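Local coordinates for probable acetyltransferase (PDB 2GE3) that binds acetyl coenzyme A and, as a member of the GNAT family, probably transfers its acetyl group to an acceptor substrate, at the interface of chains A and B. Sequence-based numbering; all coordinates share one arbitrary frame. Chains: chain A/B, probable acetyltransferase.

The interface of chains A and B. Residues chain A 85, 120-121, 167; chain B 149-150, 158.
A:His120 and B:Tyr158 meet tip to tip with their rings stacked, the planes 8° apart and the centroids 4.1 Å from each other. The overlap is uneven: phenol carbon CZ lies over the centre of the imidazole, whereas NE2 of the histidine sits toward the rim of the tyrosine ring, whose broad flat face suits such a partner. With CG anti to its backbone N (chi1 173°), A:His120 extends toward chain B and turns an edge to B:Asp150. NE2 of A:His120 donates to carboxylate oxygen OD2 of B:Asp150 at 2.8 Å, nearly within the imidazole plane but reaching the oxygen from its anti side and somewhat out of the carboxylate plane. Histidine suits this place because one flat ring can stack by its face and donate by its edge; the neighbouring carboxylate might favour a protonated imidazole.

A:His85 runs antiparallel alongside B:Tyr158, bringing its CD2 to 3.6 Å from ring carbon CE2 of the tyrosine. NE2 of A:His85 donates to the backbone O of B:Asp150 at 2.9 Å, with the oxygen in the ring plane. The aspartate thus offers acceptors to two histidines, one at its carboxylate and one at its carbonyl.

Outside this close-packed group of four, A:Arg121 loses little surface to chain B. Its extended aliphatic stem lets NH1 of A:Arg121 reach O of B:Arg149 at 2.8 Å, a strongly bent bond (120° at H) far from the guanidinium plane. B:Arg149, its chain folded midway, lays a guanidinium face over methyl CD1 of A:Ile167, an apolar group suited to a flat surface. CD1 of A:Ile167 also comes to 3.7 Å from CB of B:Arg149. Water 1 closes this side, bridging NH1 of B:Arg149 to the backbone N of A:Ile167. Repeated by the two-fold axis, this patch ties the loop before strand 151-153 to the neighbouring subunit and may stabilise a dimer of the acetyltransferase.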
loop_
_atom_site.group_PDB
_atom_site.type_symbol
_atom_site.label_atom_id
_atom_site.label_comp_id
_atom_site.label_asym_id
_atom_site.label_seq_id
_atom_site.Cartn_x
_atom_site.Cartn_y
_atom_site.Cartn_z
ATOM N N HIS A 85 12.599 2.257 5.470
ATOM C CA HIS A 85 13.431 1.057 5.419
ATOM C C HIS A 85 12.734 -0.090 4.584
ATOM O O HIS A 85 13.323 -1.146 4.399
ATOM C CB HIS A 85 13.658 0.525 6.854
ATOM C CG HIS A 85 12.366 0.152 7.551
ATOM N ND1 HIS A 85 11.364 1.075 7.760
ATOM C CD2 HIS A 85 11.864 -1.044 7.966
ATOM C CE1 HIS A 85 10.331 0.493 8.358
ATOM N NE2 HIS A 85 10.591 -0.801 8.465
ATOM N N HIS A 120 15.743 -2.658 4.680
ATOM C CA HIS A 120 15.609 -3.766 5.646
ATOM C C HIS A 120 14.575 -4.824 5.155
ATOM O O HIS A 120 14.753 -6.081 5.300
ATOM C CB HIS A 120 15.241 -3.150 7.064
ATOM C CG HIS A 120 14.897 -4.156 8.117
ATOM N ND1 HIS A 120 15.849 -4.886 8.802
ATOM C CD2 HIS A 120 13.698 -4.528 8.625
ATOM C CE1 HIS A 120 15.254 -5.653 9.688
ATOM N NE2 HIS A 120 13.949 -5.444 9.615
ATOM N N ARG A 121 13.493 -4.281 4.603
ATOM C CA ARG A 121 12.273 -5.043 4.303
ATOM C C ARG A 121 11.794 -4.857 2.862
ATOM O O ARG A 121 11.695 -3.735 2.388
ATOM C CB ARG A 121 11.197 -4.765 5.347
ATOM C CG ARG A 121 9.838 -5.460 5.093
ATOM C CD ARG A 121 8.888 -4.939 6.153
ATOM N NE ARG A 121 7.561 -5.232 5.631
ATOM C CZ ARG A 121 6.977 -6.438 5.735
ATOM N NH1 ARG A 121 7.552 -7.451 6.433
ATOM N NH2 ARG A 121 5.822 -6.628 5.137
ATOM N N ILE A 167 13.153 -10.182 4.840
ATOM C CA ILE A 167 13.863 -9.252 5.731
ATOM C C ILE A 167 15.360 -9.558 5.591
ATOM O O ILE A 167 15.763 -10.738 5.678
ATOM C CB ILE A 167 13.362 -9.239 7.209
ATOM C CG1 ILE A 167 12.087 -8.399 7.362
ATOM C CG2 ILE A 167 14.427 -8.640 8.213
ATOM C CD1 ILE A 167 11.151 -9.149 7.973
ATOM N N ARG B 149 6.110 -8.215 9.402
ATOM C CA ARG B 149 7.260 -8.157 10.307
ATOM C C ARG B 149 8.068 -6.903 10.083
ATOM O O ARG B 149 8.495 -6.642 8.939
ATOM C CB ARG B 149 8.192 -9.381 10.112
ATOM C CG ARG B 149 7.504 -10.718 10.422
ATOM C CD ARG B 149 7.885 -11.980 9.459
ATOM N NE ARG B 149 7.893 -11.716 8.011
ATOM C CZ ARG B 149 8.927 -12.016 7.225
ATOM N NH1 ARG B 149 10.004 -12.657 7.707
ATOM N NH2 ARG B 149 8.890 -11.720 5.943
ATOM N N ASP B 150 8.278 -6.120 11.153
ATOM C CA ASP B 150 9.254 -5.014 11.102
ATOM C C ASP B 150 8.783 -3.979 10.027
ATOM O O ASP B 150 9.586 -3.358 9.301
ATOM C CB ASP B 150 10.617 -5.573 10.694
ATOM C CG ASP B 150 11.334 -6.355 11.803
ATOM O OD1 ASP B 150 10.780 -6.520 12.900
ATOM O OD2 ASP B 150 12.533 -6.756 11.576
ATOM N N TYR B 158 11.800 -1.527 15.565
ATOM C CA TYR B 158 10.926 -2.080 14.506
ATOM C C TYR B 158 9.647 -2.504 15.139
ATOM O O TYR B 158 9.713 -3.080 16.177
ATOM C CB TYR B 158 11.586 -3.265 13.805
ATOM C CG TYR B 158 12.730 -2.831 12.933
ATOM C CD1 TYR B 158 14.033 -3.329 13.135
ATOM C CD2 TYR B 158 12.526 -1.920 11.894
ATOM C CE1 TYR B 158 15.055 -2.920 12.351
ATOM C CE2 TYR B 158 13.543 -1.528 11.091
ATOM C CZ TYR B 158 14.810 -2.021 11.313
ATOM O OH TYR B 158 15.853 -1.556 10.520
HETATM O O HOH W 1 12.525 -13.049 5.617
#